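Local coordinates for protein glycoside Hydrolase (Bacteroides uniformis, PDB 5TA0) that probably hydrolyses agarose as a GH86-family glycoside hydrolase, and binds the agarose oligosaccharide neoagarooctaose, at residues S217-L222 and N261-Q266. Numbering follows the deposited sequence.
Sequences SSITKL and NARWKQ. With SO4 (sulfate ion), chain G.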
ATOM      1  N   SER A 217     -25.624   0.526 -10.529  1.00  8.84           N
ATOM      2  CA  SER A 217     -25.481   0.991 -11.896  1.00  8.28           C
ATOM      3  C   SER A 217     -24.266   0.333 -12.557  1.00  8.07           C
ATOM      4  O   SER A 217     -23.557  -0.470 -11.941  1.00  8.43           O
ATOM      5  CB  SER A 217     -25.419   2.513 -11.920  1.00  8.64           C
ATOM      6  OG  SER A 217     -24.312   2.982 -11.168  1.00  9.09           O
ATOM      7  N   SER A 218     -24.074   0.617 -13.825  1.00  7.62           N
ATOM      8  CA  SER A 218     -23.059  -0.072 -14.619  1.00  7.74           C
ATOM      9  C   SER A 218     -21.632   0.051 -14.060  1.00  7.88           C
ATOM     10  O   SER A 218     -21.142   1.154 -13.764  1.00  7.97           O
ATOM     11  CB  SER A 218     -23.082   0.400 -16.084  1.00  7.68           C
ATOM     12  OG  SER A 218     -21.923   0.010 -16.785  1.00  8.01           O
ATOM     13  N   ILE A 219     -20.961  -1.091 -13.955  1.00  7.86           N
ATOM     14  CA  ILE A 219     -19.582  -1.160 -13.491  1.00  8.32           C
ATOM     15  C   ILE A 219     -18.636  -0.750 -14.622  1.00  7.91           C
ATOM     16  O   ILE A 219     -17.694   0.052 -14.396  1.00  8.15           O
ATOM     17  CB  ILE A 219     -19.279  -2.588 -12.997  1.00  8.72           C
ATOM     18  CG1 ILE A 219     -20.052  -2.871 -11.710  1.00  9.34           C
ATOM     19  CG2 ILE A 219     -17.787  -2.819 -12.816  1.00  8.98           C
ATOM     20  CD1 ILE A 219     -20.052  -4.324 -11.292  1.00 10.01           C
ATOM     21  N   THR A 220     -18.829  -1.252 -15.838  1.00  7.77           N
ATOM     22  CA  THR A 220     -17.929  -0.886 -16.916  1.00  8.26           C
ATOM     23  C   THR A 220     -18.026   0.595 -17.330  1.00  7.96           C
ATOM     24  O   THR A 220     -17.052   1.170 -17.831  1.00  7.95           O
ATOM     25  CB  THR A 220     -18.024  -1.821 -18.123  1.00  8.80           C
ATOM     26  OG1 THR A 220     -19.308  -1.752 -18.731  1.00  9.03           O
ATOM     27  CG2 THR A 220     -17.731  -3.253 -17.744  1.00  9.51           C
ATOM     28  N   LYS A 221     -19.186   1.217 -17.130  1.00  7.67           N
ATOM     29  CA  LYS A 221     -19.314   2.644 -17.370  1.00  7.73           C
ATOM     30  C   LYS A 221     -18.330   3.444 -16.500  1.00  7.40           C
ATOM     31  O   LYS A 221     -17.752   4.423 -16.968  1.00  6.98           O
ATOM     32  CB  LYS A 221     -20.748   3.087 -17.114  1.00  8.81           C
ATOM     33  CG  LYS A 221     -21.070   4.509 -17.515  1.00  9.80           C
ATOM     34  CD  LYS A 221     -22.521   4.844 -17.173  1.00 11.71           C
ATOM     35  CE  LYS A 221     -22.989   6.113 -17.831  1.00 12.69           C
ATOM     36  NZ  LYS A 221     -24.260   6.619 -17.216  1.00 14.52           N
ATOM     37  N   LEU A 222     -18.161   3.043 -15.248  0.50  7.17           N
ATOM     38  CA  LEU A 222     -17.179   3.678 -14.372  0.50  7.57           C
ATOM     39  C   LEU A 222     -15.764   3.511 -14.924  0.50  7.61           C
ATOM     40  O   LEU A 222     -14.941   4.439 -14.897  0.50  7.37           O
ATOM     41  CB  LEU A 222     -17.260   3.087 -12.978  0.50  7.70           C
ATOM     42  CG  LEU A 222     -16.042   3.382 -12.110  0.50  7.76           C
ATOM     43  CD1 LEU A 222     -16.089   4.811 -11.591  0.50  7.89           C
ATOM     44  CD2 LEU A 222     -15.980   2.370 -10.991  0.50  8.00           C
ATOM     45  N   ASN A 261     -13.359 -11.106 -12.618  1.00  8.03           N
ATOM     46  CA  ASN A 261     -13.733 -11.023 -14.020  1.00  9.08           C
ATOM     47  C   ASN A 261     -14.592  -9.816 -14.367  1.00  8.70           C
ATOM     48  O   ASN A 261     -14.443  -9.282 -15.460  1.00  9.65           O
ATOM     49  CB  ASN A 261     -14.445 -12.300 -14.465  1.00 10.08           C
ATOM     50  CG  ASN A 261     -13.508 -13.459 -14.646  1.00 12.17           C
ATOM     51  OD1 ASN A 261     -12.346 -13.308 -15.014  1.00 14.59           O
ATOM     52  ND2 ASN A 261     -14.035 -14.650 -14.410  1.00 14.61           N
ATOM     53  N   ALA A 262     -15.432  -9.380 -13.424  1.00  8.65           N
ATOM     54  CA  ALA A 262     -16.328  -8.245 -13.659  1.00  8.48           C
ATOM     55  C   ALA A 262     -15.704  -6.874 -13.391  1.00  8.22           C
ATOM     56  O   ALA A 262     -16.212  -5.871 -13.875  1.00  8.13           O
ATOM     57  CB  ALA A 262     -17.566  -8.390 -12.787  1.00  8.93           C
ATOM     58  N   ARG A 263     -14.627  -6.847 -12.596  1.00  7.60           N
ATOM     59  CA  ARG A 263     -14.094  -5.599 -12.052  1.00  7.80           C
ATOM     60  C   ARG A 263     -12.663  -5.360 -12.548  1.00  7.29           C
ATOM     61  O   ARG A 263     -12.503  -4.825 -13.646  1.00  7.65           O
ATOM     62  CB  ARG A 263     -14.278  -5.557 -10.540  1.00  7.93           C
ATOM     63  CG  ARG A 263     -15.733  -5.633 -10.136  1.00  7.92           C
ATOM     64  CD  ARG A 263     -15.863  -5.455  -8.656  1.00  7.65           C
ATOM     65  NE  ARG A 263     -17.230  -5.692  -8.221  1.00  8.11           N
ATOM     66  CZ  ARG A 263     -17.783  -5.165  -7.133  1.00  7.99           C
ATOM     67  NH1 ARG A 263     -17.146  -4.285  -6.385  1.00  7.81           N
ATOM     68  NH2 ARG A 263     -19.038  -5.485  -6.820  1.00  8.49           N
ATOM     69  N   TRP A 264     -11.641  -5.767 -11.798  1.00  7.02           N
ATOM     70  CA  TRP A 264     -10.252  -5.495 -12.225  1.00  7.49           C
ATOM     71  C   TRP A 264      -9.900  -6.006 -13.623  1.00  7.17           C
ATOM     72  O   TRP A 264      -9.198  -5.311 -14.375  1.00  7.20           O
ATOM     73  CB  TRP A 264      -9.208  -5.919 -11.162  1.00  7.48           C
ATOM     74  CG  TRP A 264      -8.866  -4.738 -10.290  1.00  7.30           C
ATOM     75  CD1 TRP A 264      -9.458  -4.383  -9.115  1.00  7.45           C
ATOM     76  CD2 TRP A 264      -7.956  -3.701 -10.614  1.00  7.14           C
ATOM     77  NE1 TRP A 264      -8.917  -3.200  -8.644  1.00  7.50           N
ATOM     78  CE2 TRP A 264      -8.005  -2.756  -9.559  1.00  7.26           C
ATOM     79  CE3 TRP A 264      -7.057  -3.497 -11.668  1.00  7.37           C
ATOM     80  CZ2 TRP A 264      -7.262  -1.584  -9.580  1.00  7.65           C
ATOM     81  CZ3 TRP A 264      -6.304  -2.336 -11.671  1.00  7.49           C
ATOM     82  CH2 TRP A 264      -6.402  -1.406 -10.626  1.00  7.69           C
ATOM     83  N   LYS A 265     -10.391  -7.187 -14.006  0.50  7.42           N
ATOM     84  CA  LYS A 265     -10.148  -7.662 -15.369  0.50  8.00           C
ATOM     85  C   LYS A 265     -10.673  -6.647 -16.400  0.50  7.81           C
ATOM     86  O   LYS A 265      -9.979  -6.294 -17.356  0.50  7.71           O
ATOM     87  CB  LYS A 265     -10.760  -9.052 -15.588  0.50  8.94           C
ATOM     88  CG  LYS A 265     -10.458  -9.690 -16.953  0.50 10.02           C
ATOM     89  CD  LYS A 265     -11.655  -9.495 -17.890  0.50 10.73           C
ATOM     90  CE  LYS A 265     -11.759 -10.433 -19.100  0.50 11.42           C
ATOM     91  NZ  LYS A 265     -10.787 -10.224 -20.183  0.50 11.82           N
ATOM     92  N   GLN A 266     -11.919  -6.212 -16.221  1.00  7.64           N
ATOM     93  CA  GLN A 266     -12.535  -5.247 -17.115  1.00  7.66           C
ATOM     94  C   GLN A 266     -11.878  -3.889 -17.069  1.00  7.18           C
ATOM     95  O   GLN A 266     -11.767  -3.230 -18.105  1.00  7.53           O
ATOM     96  CB  GLN A 266     -14.041  -5.098 -16.822  1.00  8.22           C
ATOM     97  CG  GLN A 266     -14.864  -6.375 -16.928  1.00  9.29           C
ATOM     98  CD  GLN A 266     -14.735  -7.070 -18.265  1.00 10.40           C
ATOM     99  OE1 GLN A 266     -14.663  -6.432 -19.316  1.00 11.51           O
ATOM    100  NE2 GLN A 266     -14.655  -8.387 -18.224  1.00 12.64           N
TER
HETATM  101  S   SO4 G 704     -25.843   4.067 -15.365  1.00 24.08           S
HETATM  102  O1  SO4 G 704     -24.684   4.725 -14.656  1.00 21.23           O
HETATM  103  O2  SO4 G 704     -25.588   2.587 -15.414  1.00 20.00           O
HETATM  104  O3  SO4 G 704     -27.133   4.339 -14.649  1.00 24.24           O
HETATM  105  O4  SO4 G 704     -25.961   4.491 -16.807  1.00 22.86           O
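I219, in the first turn of helix 219-236, reaches across to the junction between helices 258-262 and 264-271 and buries the most surface of any residue here. Its CG2 methyl lies 3.6 Å from A262 O, a touch of hydrocarbon on a backbone carbonyl. The branching places this methyl anti to the backbone N, while CG1 lies beside that N (chi1 -69°) and points CD1 toward R263, where NE is its nearest atom at 4.4 Å, oblique to the guanidinium. The charged end of R263 belongs elsewhere: NH1 forms a salt bridge with D210 of helix 204-210. T220 follows, its CG2 methyl 4.2 Å from CB of Q266, in the first turn of helix 264-271. The Q266 amide turns back along its own segment, where NE2 donates to N261 O at 2.9 Å, nearly in line with the carbonyl and in the plane of the amide. This bond bridges the break at R263, the N-cap residue of helix 264-271. On the other helix S218 is the N-cap, its OG accepting from K221 N, while S218 N and K221 NZ hold a sulfate, probably from the crystallisation liquor. The chemistry implies a modest van der Waals seam at the surface of the (alpha/beta)6 barrel, joining the start of helix 219-236 to the junction of helices 258-262 and 264-271, while the Q266 amide and S218 OG serve their own segments.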